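Local structure of putative uncharacterized protein (Pseudomonas phage 201phi2-1, 3R4V) at residues Tyr88-Gly93 with Asp132-Leu137; Ser115-Ala120 with Val150-Asn155; Ala192-Phe197 with Ser228-Tyr233. The protein is of unknown function but belongs to the phage tubulin-like family and holds guanosine-5'-diphosphate in a pocket of its nucleotide-binding fold. All coordinates share one frame; numbering follows the deposited sequence.

Contact 1 of 3, residues Tyr88-Gly93 with Asp132-Leu137; sequences YSLGGG and DTMKTL. With GDP (guanosine-5'-diphosphate), chain B.
Y88, near the end of strand 84-89, and L90, just past it, meet T133, M134 and L137 of helix 124-144 in a buried, mostly apolar strand-to-helix contact. It lies directly behind the glycine-rich nucleotide loop: the chain runs on from L90 through G91, G92 and G93 into S94, G95 and S96, a sequence resembling the tubulin signature motif. L90 carries much of the contact. Its CD2 methyl comes within 3.5 Å of T133 CG2, while the other branch, CD1, lies 3.9 Å from M134 SD. The bent M134 chain thus lies beside one branch of the leucine and the threonine methyl beside the other. T133 sends its second branch to the backbone: OG1 is 3.1 Å from L90 O but also bonds within the helix to N129 O, so a single proton has two carbonyls within reach. Y88 takes the crowded position, CG between its own N and carbonyl carbon (chi1 54°), and the ring extends toward the helix. T133 CG2 sits at the ring edge, 4.1 Å from CE1, the two side chains passing each other in opposite directions. Tip to tip with L137, Y88 OH lies 3.3 Å from the CD2 methyl of that leucine, while P100 of helix 95-108 also borders the tyrosine. On the nucleotide side, S89 OG closes an ST turn by accepting from G91 N and donates to the ribose O4' of guanosine-5'-diphosphate at 3.1 Å. G92, with no CB, lets the backbone pass close to the bridging O3A. Just beyond it, the backbone N of G93 donates to the terminal phosphate oxygen O3B, 2.8 Å away, with an N-H...O angle of 147°.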
loop_
_atom_site.group_PDB
_atom_site.type_symbol
_atom_site.label_atom_id
_atom_site.label_comp_id
_atom_site.label_asym_id
_atom_site.label_seq_id
_atom_site.Cartn_x
_atom_site.Cartn_y
_atom_site.Cartn_z
ATOM N N TYR A 88 3.313 1.472 -2.052
ATOM C CA TYR A 88 4.353 2.289 -1.448
ATOM C C TYR A 88 4.650 1.817 -0.032
ATOM O O TYR A 88 3.886 1.040 0.538
ATOM C CB TYR A 88 3.905 3.761 -1.430
ATOM C CG TYR A 88 2.558 3.980 -0.760
ATOM C CD1 TYR A 88 2.487 4.322 0.578
ATOM C CD2 TYR A 88 1.364 3.862 -1.476
ATOM C CE1 TYR A 88 1.244 4.541 1.211
ATOM C CE2 TYR A 88 0.125 4.083 -0.851
ATOM C CZ TYR A 88 0.086 4.418 0.484
ATOM O OH TYR A 88 -1.129 4.626 1.113
ATOM N N SER A 89 5.760 2.295 0.534
ATOM C CA SER A 89 6.079 2.059 1.932
ATOM C C SER A 89 5.381 3.066 2.851
ATOM O O SER A 89 5.334 4.260 2.549
ATOM C CB SER A 89 7.597 2.124 2.161
ATOM O OG SER A 89 7.924 1.820 3.519
ATOM N N LEU A 90 4.863 2.584 3.981
ATOM C CA LEU A 90 4.273 3.454 4.989
ATOM C C LEU A 90 5.334 4.198 5.782
ATOM O O LEU A 90 5.013 5.154 6.489
ATOM C CB LEU A 90 3.442 2.654 5.986
ATOM C CG LEU A 90 2.306 1.806 5.445
ATOM C CD1 LEU A 90 1.822 0.863 6.529
ATOM C CD2 LEU A 90 1.191 2.736 4.961
ATOM N N GLY A 91 6.588 3.756 5.686
ATOM C CA GLY A 91 7.588 4.190 6.649
ATOM C C GLY A 91 8.630 5.206 6.214
ATOM O O GLY A 91 9.414 5.668 7.040
ATOM N N GLY A 92 8.645 5.561 4.937
ATOM C CA GLY A 92 9.578 6.565 4.440
ATOM C C GLY A 92 8.920 7.937 4.400
ATOM O O GLY A 92 7.892 8.156 5.045
ATOM N N GLY A 93 9.502 8.848 3.629
ATOM C CA GLY A 93 9.047 10.223 3.582
ATOM C C GLY A 93 8.311 10.577 2.305
ATOM O O GLY A 93 7.443 11.450 2.317
ATOM N N ASP A 132 1.602 7.293 11.360
ATOM C CA ASP A 132 1.007 8.493 10.776
ATOM C C ASP A 132 0.405 8.207 9.397
ATOM O O ASP A 132 -0.618 8.762 9.048
ATOM C CB ASP A 132 2.002 9.654 10.696
ATOM C CG ASP A 132 2.438 10.154 12.056
ATOM O OD1 ASP A 132 1.730 9.901 13.060
ATOM O OD2 ASP A 132 3.492 10.819 12.111
ATOM N N THR A 133 1.022 7.322 8.623
ATOM C CA THR A 133 0.497 7.010 7.297
ATOM C C THR A 133 -0.778 6.151 7.372
ATOM O O THR A 133 -1.732 6.381 6.608
ATOM C CB THR A 133 1.573 6.376 6.412
ATOM O OG1 THR A 133 2.727 7.229 6.424
ATOM C CG2 THR A 133 1.078 6.256 4.986
ATOM N N MET A 134 -0.819 5.209 8.309
ATOM C CA MET A 134 -2.052 4.438 8.515
ATOM C C MET A 134 -3.172 5.393 8.954
ATOM O O MET A 134 -4.293 5.296 8.464
ATOM C CB MET A 134 -1.857 3.336 9.541
ATOM C CG MET A 134 -1.040 2.143 9.023
ATOM S SD MET A 134 -1.896 1.254 7.698
ATOM C CE MET A 134 -3.154 0.443 8.690
ATOM N N LYS A 135 -2.855 6.304 9.875
ATOM C CA LYS A 135 -3.831 7.315 10.312
ATOM C C LYS A 135 -4.286 8.191 9.148
ATOM O O LYS A 135 -5.474 8.505 9.022
ATOM C CB LYS A 135 -3.242 8.191 11.420
ATOM C CG LYS A 135 -3.209 7.517 12.781
ATOM C CD LYS A 135 -2.547 8.424 13.821
ATOM C CE LYS A 135 -2.550 7.789 15.203
ATOM N NZ LYS A 135 -3.918 7.822 15.825
ATOM N N THR A 136 -3.340 8.584 8.294
ATOM C CA THR A 136 -3.660 9.295 7.053
ATOM C C THR A 136 -4.696 8.545 6.226
ATOM O O THR A 136 -5.680 9.130 5.764
ATOM C CB THR A 136 -2.381 9.520 6.193
ATOM O OG1 THR A 136 -1.501 10.427 6.875
ATOM C CG2 THR A 136 -2.730 10.114 4.850
ATOM N N LEU A 137 -4.475 7.248 6.015
ATOM C CA LEU A 137 -5.420 6.478 5.208
ATOM C C LEU A 137 -6.790 6.412 5.889
ATOM O O LEU A 137 -7.838 6.472 5.232
ATOM C CB LEU A 137 -4.872 5.085 4.911
ATOM C CG LEU A 137 -3.601 5.150 4.054
ATOM C CD1 LEU A 137 -3.026 3.741 3.879
ATOM C CD2 LEU A 137 -3.827 5.814 2.679
HETATM P PB GDP B . 10.680 6.771 0.495
HETATM O O1B GDP B . 11.426 6.822 -0.818
HETATM O O2B GDP B . 9.221 6.548 0.199
HETATM O O3B GDP B . 10.906 8.059 1.279
HETATM O O3A GDP B . 11.262 5.590 1.402
HETATM P PA GDP B . 11.556 4.079 0.932
HETATM O O1A GDP B . 12.711 3.978 -0.051
HETATM O O2A GDP B . 10.309 3.433 0.400
HETATM O "O5'" GDP B . 11.995 3.457 2.315
HETATM C "C5'" GDP B . 11.149 3.519 3.476
HETATM C "C4'" GDP B . 11.443 2.348 4.407
HETATM O "O4'" GDP B . 10.962 1.134 3.816
HETATM C "C3'" GDP B . 12.928 2.118 4.637
HETATM O "O3'" GDP B . 13.368 2.816 5.798
HETATM C "C2'" GDP B . 13.015 0.622 4.844
HETATM O "O2'" GDP B . 12.685 0.287 6.192
HETATM C "C1'" GDP B . 11.898 0.058 3.996
HETATM N N9 GDP B . 12.329 -0.288 2.625
HETATM C C8 GDP B . 13.189 0.391 1.828
HETATM N N7 GDP B . 13.298 -0.208 0.614
HETATM C C5 GDP B . 12.473 -1.279 0.612
HETATM C C6 GDP B . 12.089 -2.338 -0.347
HETATM O O6 GDP B . 12.583 -2.373 -1.491
HETATM N N1 GDP B . 11.194 -3.260 0.058
HETATM C C2 GDP B . 10.646 -3.240 1.294
HETATM N N2 GDP B . 9.740 -4.188 1.651
HETATM N N3 GDP B . 10.951 -2.296 2.215
HETATM C C4 GDP B . 11.835 -1.314 1.932
#

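Contact 2 of 3, residues Ser115-Ala120 with Val150-Asn155; sequences SFVVGA and VNYVPN. With GDP (guanosine-5'-diphosphate), chain B.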
loop_
_atom_site.group_PDB
_atom_site.type_symbol
_atom_site.label_atom_id
_atom_site.label_comp_id
_atom_site.label_asym_id
_atom_site.label_seq_id
_atom_site.Cartn_x
_atom_site.Cartn_y
_atom_site.Cartn_z
ATOM N N SER A 115 -4.620 -0.929 -2.347
ATOM C CA SER A 115 -3.218 -0.533 -2.178
ATOM C C SER A 115 -2.413 -1.666 -1.582
ATOM O O SER A 115 -2.944 -2.499 -0.861
ATOM C CB SER A 115 -3.128 0.668 -1.234
ATOM O OG SER A 115 -3.877 1.759 -1.751
ATOM N N PHE A 116 -1.119 -1.679 -1.878
ATOM C CA PHE A 116 -0.195 -2.599 -1.248
ATOM C C PHE A 116 0.818 -1.752 -0.479
ATOM O O PHE A 116 1.573 -0.983 -1.090
ATOM C CB PHE A 116 0.508 -3.453 -2.313
ATOM C CG PHE A 116 -0.383 -4.522 -2.890
ATOM C CD1 PHE A 116 -0.385 -5.797 -2.355
ATOM C CD2 PHE A 116 -1.256 -4.224 -3.918
ATOM C CE1 PHE A 116 -1.236 -6.768 -2.857
ATOM C CE2 PHE A 116 -2.116 -5.198 -4.426
ATOM C CZ PHE A 116 -2.096 -6.457 -3.903
ATOM N N VAL A 117 0.815 -1.856 0.848
ATOM C CA VAL A 117 1.626 -0.943 1.656
ATOM C C VAL A 117 2.551 -1.739 2.563
ATOM O O VAL A 117 2.187 -2.818 3.044
ATOM C CB VAL A 117 0.758 0.036 2.481
ATOM C CG1 VAL A 117 -0.040 0.963 1.544
ATOM C CG2 VAL A 117 -0.152 -0.714 3.446
ATOM N N VAL A 118 3.760 -1.222 2.768
ATOM C CA VAL A 118 4.765 -1.949 3.540
ATOM C C VAL A 118 4.937 -1.321 4.924
ATOM O O VAL A 118 5.103 -0.103 5.052
ATOM C CB VAL A 118 6.122 -1.954 2.801
ATOM C CG1 VAL A 118 7.245 -2.448 3.707
ATOM C CG2 VAL A 118 6.044 -2.812 1.557
ATOM N N GLY A 119 4.910 -2.152 5.957
ATOM C CA GLY A 119 5.199 -1.710 7.311
ATOM C C GLY A 119 6.698 -1.771 7.571
ATOM O O GLY A 119 7.261 -2.849 7.809
ATOM N N ALA A 120 7.349 -0.613 7.536
ATOM C CA ALA A 120 8.803 -0.547 7.692
ATOM C C ALA A 120 9.162 -0.573 9.170
ATOM O O ALA A 120 8.486 0.050 9.990
ATOM C CB ALA A 120 9.344 0.727 7.044
ATOM N N VAL A 150 -6.341 -2.039 1.870
ATOM C CA VAL A 150 -4.909 -2.237 1.713
ATOM C C VAL A 150 -4.479 -3.646 2.073
ATOM O O VAL A 150 -4.987 -4.259 3.002
ATOM C CB VAL A 150 -4.099 -1.231 2.565
ATOM C CG1 VAL A 150 -4.654 0.198 2.387
ATOM C CG2 VAL A 150 -4.093 -1.627 4.021
ATOM N N ASN A 151 -3.526 -4.159 1.309
ATOM C CA ASN A 151 -2.834 -5.376 1.669
ATOM C C ASN A 151 -1.593 -4.907 2.403
ATOM O O ASN A 151 -0.733 -4.229 1.819
ATOM C CB ASN A 151 -2.451 -6.141 0.408
ATOM C CG ASN A 151 -1.778 -7.464 0.714
ATOM O OD1 ASN A 151 -0.553 -7.586 0.643
ATOM N ND2 ASN A 151 -2.576 -8.464 1.060
ATOM N N TYR A 152 -1.531 -5.231 3.687
ATOM C CA TYR A 152 -0.475 -4.743 4.564
ATOM C C TYR A 152 0.620 -5.794 4.678
ATOM O O TYR A 152 0.339 -6.951 4.969
ATOM C CB TYR A 152 -1.038 -4.440 5.954
ATOM C CG TYR A 152 0.042 -4.120 6.971
ATOM C CD1 TYR A 152 0.658 -2.868 6.987
ATOM C CD2 TYR A 152 0.461 -5.076 7.894
ATOM C CE1 TYR A 152 1.654 -2.574 7.921
ATOM C CE2 TYR A 152 1.451 -4.790 8.832
ATOM C CZ TYR A 152 2.051 -3.539 8.828
ATOM O OH TYR A 152 3.033 -3.254 9.752
ATOM N N VAL A 153 1.864 -5.400 4.418
ATOM C CA VAL A 153 2.973 -6.339 4.443
ATOM C C VAL A 153 4.061 -5.773 5.347
ATOM O O VAL A 153 4.717 -4.779 4.994
ATOM C CB VAL A 153 3.547 -6.552 3.031
ATOM C CG1 VAL A 153 4.716 -7.513 3.076
ATOM C CG2 VAL A 153 2.465 -7.082 2.092
ATOM N N PRO A 154 4.233 -6.372 6.531
ATOM C CA PRO A 154 5.252 -5.899 7.466
ATOM C C PRO A 154 6.616 -6.437 7.073
ATOM O O PRO A 154 6.706 -7.604 6.699
ATOM C CB PRO A 154 4.834 -6.544 8.787
ATOM C CG PRO A 154 4.118 -7.799 8.384
ATOM C CD PRO A 154 3.419 -7.465 7.093
ATOM N N ASN A 155 7.648 -5.604 7.158
ATOM C CA ASN A 155 9.017 -6.061 6.993
ATOM C C ASN A 155 9.450 -6.821 8.240
ATOM O O ASN A 155 10.032 -6.251 9.164
ATOM C CB ASN A 155 9.964 -4.883 6.752
ATOM C CG ASN A 155 9.816 -4.274 5.371
ATOM O OD1 ASN A 155 9.253 -4.880 4.469
ATOM N ND2 ASN A 155 10.350 -3.063 5.199
HETATM P PB GDP B . 10.680 6.771 0.495
HETATM O O1B GDP B . 11.426 6.822 -0.818
HETATM O O2B GDP B . 9.221 6.548 0.199
HETATM O O3B GDP B . 10.906 8.059 1.279
HETATM O O3A GDP B . 11.262 5.590 1.402
HETATM P PA GDP B . 11.556 4.079 0.932
HETATM O O1A GDP B . 12.711 3.978 -0.051
HETATM O O2A GDP B . 10.309 3.433 0.400
HETATM O "O5'" GDP B . 11.995 3.457 2.315
HETATM C "C5'" GDP B . 11.149 3.519 3.476
HETATM C "C4'" GDP B . 11.443 2.348 4.407
HETATM O "O4'" GDP B . 10.962 1.134 3.816
HETATM C "C3'" GDP B . 12.928 2.118 4.637
HETATM O "O3'" GDP B . 13.368 2.816 5.798
HETATM C "C2'" GDP B . 13.015 0.622 4.844
HETATM O "O2'" GDP B . 12.685 0.287 6.192
HETATM C "C1'" GDP B . 11.898 0.058 3.996
HETATM N N9 GDP B . 12.329 -0.288 2.625
HETATM C C8 GDP B . 13.189 0.391 1.828
HETATM N N7 GDP B . 13.298 -0.208 0.614
HETATM C C5 GDP B . 12.473 -1.279 0.612
HETATM C C6 GDP B . 12.089 -2.338 -0.347
HETATM O O6 GDP B . 12.583 -2.373 -1.491
HETATM N N1 GDP B . 11.194 -3.260 0.058
HETATM C C2 GDP B . 10.646 -3.240 1.294
HETATM N N2 GDP B . 9.740 -4.188 1.651
HETATM N N3 GDP B . 10.951 -2.296 2.215
HETATM C C4 GDP B . 11.835 -1.314 1.932
#
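V118 holds CG1 anti to its backbone N (chi1 168°), and N155 sets CG anti to its carbonyl carbon (chi1 -73°); the two side chains cross at about a right angle, with V118 CG1 3.2 Å from N155 OD1. The valine methyl lies against the amide, which pairs with the guanine of guanosine-5'-diphosphate through both of its ends: OD1 accepts from N2 at 2.9 Å, and ND2 donates to N3 at 3.1 Å. Such a two-point grip fixes the rotation of the amide and tells its oxygen from its nitrogen. A120 CB adds a contact at the ribose, 3.5 Å from O2'. Behind this pocket edge, strands 113-119 and 148-154 run side by side and parallel, joined by helix 124-144 in a beta-alpha-beta crossover of the Rossmann-like nucleotide-binding sheet. Backbone bonds alternate in the parallel pattern from N151 N to S115 O as far as N155 N to G119 O, the last of them holding the backbone of N155, whose amide bonds to the guanine. On the face bearing V118, F116 lies across N151, its CD1 3.5 Å from N151 CB, with ring and amide planes 49° apart. The buried N151 amide is satisfied on other parts of the fold, by L211 O and the K171 ammonium group. On the opposite face V117 CG2 touches the edge of the Y152 ring, 4.2 Å from CD1. Farther along that face, Y152 OH approaches G119 CA to 3.6 Å, a closeness that the missing side chain of the glycine permits.

Contact 3 of 3, residues Ala192-Phe197 with Ser228-Tyr233; sequences ANWVRF and SQLSLY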
loop_
_atom_site.group_PDB
_atom_site.type_symbol
_atom_site.label_atom_id
_atom_site.label_comp_id
_atom_site.label_asym_id
_atom_site.label_seq_id
_atom_site.Cartn_x
_atom_site.Cartn_y
_atom_site.Cartn_z
ATOM N N ALA A 192 -16.259 -3.193 -8.637
ATOM C CA ALA A 192 -16.464 -1.888 -7.999
ATOM C C ALA A 192 -17.230 -2.044 -6.694
ATOM O O ALA A 192 -16.845 -1.487 -5.666
ATOM C CB ALA A 192 -17.193 -0.916 -8.940
ATOM N N ASN A 193 -18.309 -2.819 -6.722
ATOM C CA ASN A 193 -19.126 -2.984 -5.525
ATOM C C ASN A 193 -18.518 -3.887 -4.456
ATOM O O ASN A 193 -18.975 -3.882 -3.308
ATOM C CB ASN A 193 -20.536 -3.424 -5.885
ATOM C CG ASN A 193 -21.332 -2.304 -6.519
ATOM O OD1 ASN A 193 -21.424 -1.202 -5.965
ATOM N ND2 ASN A 193 -21.873 -2.561 -7.697
ATOM N N TRP A 194 -17.499 -4.655 -4.834
ATOM C CA TRP A 194 -16.730 -5.425 -3.875
ATOM C C TRP A 194 -15.863 -4.499 -3.043
ATOM O O TRP A 194 -15.861 -4.578 -1.818
ATOM C CB TRP A 194 -15.849 -6.455 -4.599
ATOM C CG TRP A 194 -14.704 -7.015 -3.801
ATOM C CD1 TRP A 194 -14.780 -7.810 -2.695
ATOM C CD2 TRP A 194 -13.309 -6.838 -4.076
ATOM N NE1 TRP A 194 -13.508 -8.139 -2.260
ATOM C CE2 TRP A 194 -12.591 -7.550 -3.092
ATOM C CE3 TRP A 194 -12.597 -6.139 -5.056
ATOM C CZ2 TRP A 194 -11.194 -7.583 -3.058
ATOM C CZ3 TRP A 194 -11.209 -6.174 -5.027
ATOM C CH2 TRP A 194 -10.523 -6.889 -4.037
ATOM N N VAL A 195 -15.115 -3.623 -3.709
ATOM C CA VAL A 195 -14.122 -2.816 -3.001
ATOM C C VAL A 195 -14.696 -1.495 -2.461
ATOM O O VAL A 195 -14.242 -0.990 -1.422
ATOM C CB VAL A 195 -12.857 -2.577 -3.871
ATOM C CG1 VAL A 195 -13.146 -1.615 -5.023
ATOM C CG2 VAL A 195 -11.731 -2.066 -3.003
ATOM N N ARG A 196 -15.698 -0.950 -3.155
ATOM C CA ARG A 196 -16.431 0.233 -2.688
ATOM C C ARG A 196 -17.727 -0.208 -1.995
ATOM O O ARG A 196 -18.820 0.252 -2.345
ATOM C CB ARG A 196 -16.773 1.146 -3.864
ATOM C CG ARG A 196 -15.570 1.695 -4.641
ATOM C CD ARG A 196 -16.055 2.594 -5.806
ATOM N NE ARG A 196 -16.878 3.687 -5.296
ATOM C CZ ARG A 196 -16.378 4.833 -4.851
ATOM N NH1 ARG A 196 -15.071 5.043 -4.911
ATOM N NH2 ARG A 196 -17.176 5.770 -4.361
ATOM N N PHE A 197 -17.606 -1.111 -1.026
ATOM C CA PHE A 197 -18.787 -1.770 -0.469
ATOM C C PHE A 197 -19.745 -0.830 0.265
ATOM O O PHE A 197 -20.918 -1.136 0.391
ATOM C CB PHE A 197 -18.412 -2.977 0.402
ATOM C CG PHE A 197 -17.490 -2.648 1.548
ATOM C CD1 PHE A 197 -17.999 -2.153 2.745
ATOM C CD2 PHE A 197 -16.115 -2.845 1.432
ATOM C CE1 PHE A 197 -17.161 -1.841 3.808
ATOM C CE2 PHE A 197 -15.266 -2.549 2.495
ATOM C CZ PHE A 197 -15.786 -2.050 3.684
ATOM N N SER A 228 -16.385 -8.268 2.690
ATOM C CA SER A 228 -16.680 -8.312 1.264
ATOM C C SER A 228 -15.709 -9.268 0.577
ATOM O O SER A 228 -14.499 -9.152 0.744
ATOM C CB SER A 228 -16.560 -6.892 0.688
ATOM O OG SER A 228 -16.936 -6.823 -0.666
ATOM N N GLN A 229 -16.238 -10.186 -0.223
ATOM C CA GLN A 229 -15.461 -11.335 -0.675
ATOM C C GLN A 229 -15.623 -11.504 -2.179
ATOM O O GLN A 229 -16.733 -11.413 -2.694
ATOM C CB GLN A 229 -16.042 -12.559 0.021
ATOM C CG GLN A 229 -15.162 -13.772 0.175
ATOM C CD GLN A 229 -15.751 -14.705 1.217
ATOM O OE1 GLN A 229 -15.626 -14.464 2.421
ATOM N NE2 GLN A 229 -16.447 -15.744 0.760
ATOM N N LEU A 230 -14.522 -11.752 -2.879
ATOM C CA LEU A 230 -14.582 -12.104 -4.298
ATOM C C LEU A 230 -13.778 -13.384 -4.500
ATOM O O LEU A 230 -12.627 -13.451 -4.083
ATOM C CB LEU A 230 -13.988 -10.973 -5.130
ATOM C CG LEU A 230 -14.707 -10.558 -6.406
ATOM C CD1 LEU A 230 -14.403 -9.111 -6.736
ATOM C CD2 LEU A 230 -14.297 -11.474 -7.550
ATOM N N SER A 231 -14.385 -14.402 -5.114
ATOM C CA SER A 231 -13.700 -15.673 -5.357
ATOM C C SER A 231 -13.585 -15.975 -6.848
ATOM O O SER A 231 -14.550 -15.808 -7.590
ATOM C CB SER A 231 -14.435 -16.824 -4.659
ATOM O OG SER A 231 -14.373 -16.672 -3.247
ATOM N N LEU A 232 -12.397 -16.402 -7.281
ATOM C CA LEU A 232 -12.201 -16.877 -8.646
ATOM C C LEU A 232 -11.964 -18.380 -8.641
ATOM O O LEU A 232 -11.191 -18.884 -7.833
ATOM C CB LEU A 232 -11.008 -16.181 -9.297
ATOM C CG LEU A 232 -11.137 -14.661 -9.471
ATOM C CD1 LEU A 232 -9.882 -14.092 -10.109
ATOM C CD2 LEU A 232 -12.374 -14.329 -10.303
ATOM N N TYR A 233 -12.623 -19.094 -9.549
ATOM C CA TYR A 233 -12.443 -20.536 -9.650
ATOM C C TYR A 233 -12.148 -20.939 -11.086
ATOM O O TYR A 233 -12.814 -20.483 -12.011
ATOM C CB TYR A 233 -13.707 -21.276 -9.203
ATOM C CG TYR A 233 -14.059 -21.182 -7.730
ATOM C CD1 TYR A 233 -13.474 -22.032 -6.803
ATOM C CD2 TYR A 233 -14.996 -20.265 -7.278
ATOM C CE1 TYR A 233 -13.805 -21.970 -5.462
ATOM C CE2 TYR A 233 -15.341 -20.193 -5.934
ATOM C CZ TYR A 233 -14.737 -21.049 -5.032
ATOM O OH TYR A 233 -15.061 -20.989 -3.698
#
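The W194 indole has L230 over one face and Q229 N at its edge, near the ring plane. L230 CB stands 4.0 Å from the centroid of the five-membered ring, only 7° off its normal, a CH-pi contact. On the same face the CD1 methyl is displaced toward the rim, 3.6 Å from W194 CG, and the leucine and tryptophan side chains cross at about a right angle. S228 OG approaches CD1 of the indole obliquely to 3.1 Å. The F197 ring has W194 O in its plane at the edge, and S228 CB comes obliquely to 4.1 Å from F197 CD2. S228 therefore fits between the two aromatic residues, and its hydroxyl donates to W194 O at 2.7 Å. That bond is directed onto a carbonyl lone pair, in plane, with a C=O...O angle of 118°. It engages one of the last carbonyls of helix 188-195, just before R196 leaves helical geometry. With CG anti to the backbone N (chi1 162°), W194 carries its indole out to the strand, where NE1 makes a weak bond to S228 O at 3.3 Å and another weak one to F267 O of the adjoining strand 264-270. Y247, I269 and L178 also touch the tryptophan. The arrangement is that of a helix laid by its C-terminal turn on the mixed beta-sheet, within the C-terminal domain of a phage tubulin-like protein.

In the fold
Contacts 1 and 2 interlock: their centres are 9 Å apart, their segments alternate along the chain, and the helix of contact 1 is the crossover between the strands of contact 2. Neighbouring strands 84-89 and 113-119 join them, with L90 N 2.9 Å from V118 O in a probable hydrogen bond and Y88 CZ packed 3.6 Å from V117 CG1. Both touch guanosine-5'-diphosphate, contact 1 at ribose and phosphate, contact 2 at base and ribose. Contact 3 shares the same sheet but lies apart from the pocket, its centre 25 Å from that of contact 1 and 20 Å from that of contact 2; the nearest atoms of contacts 2 and 3 are about 7 Å apart.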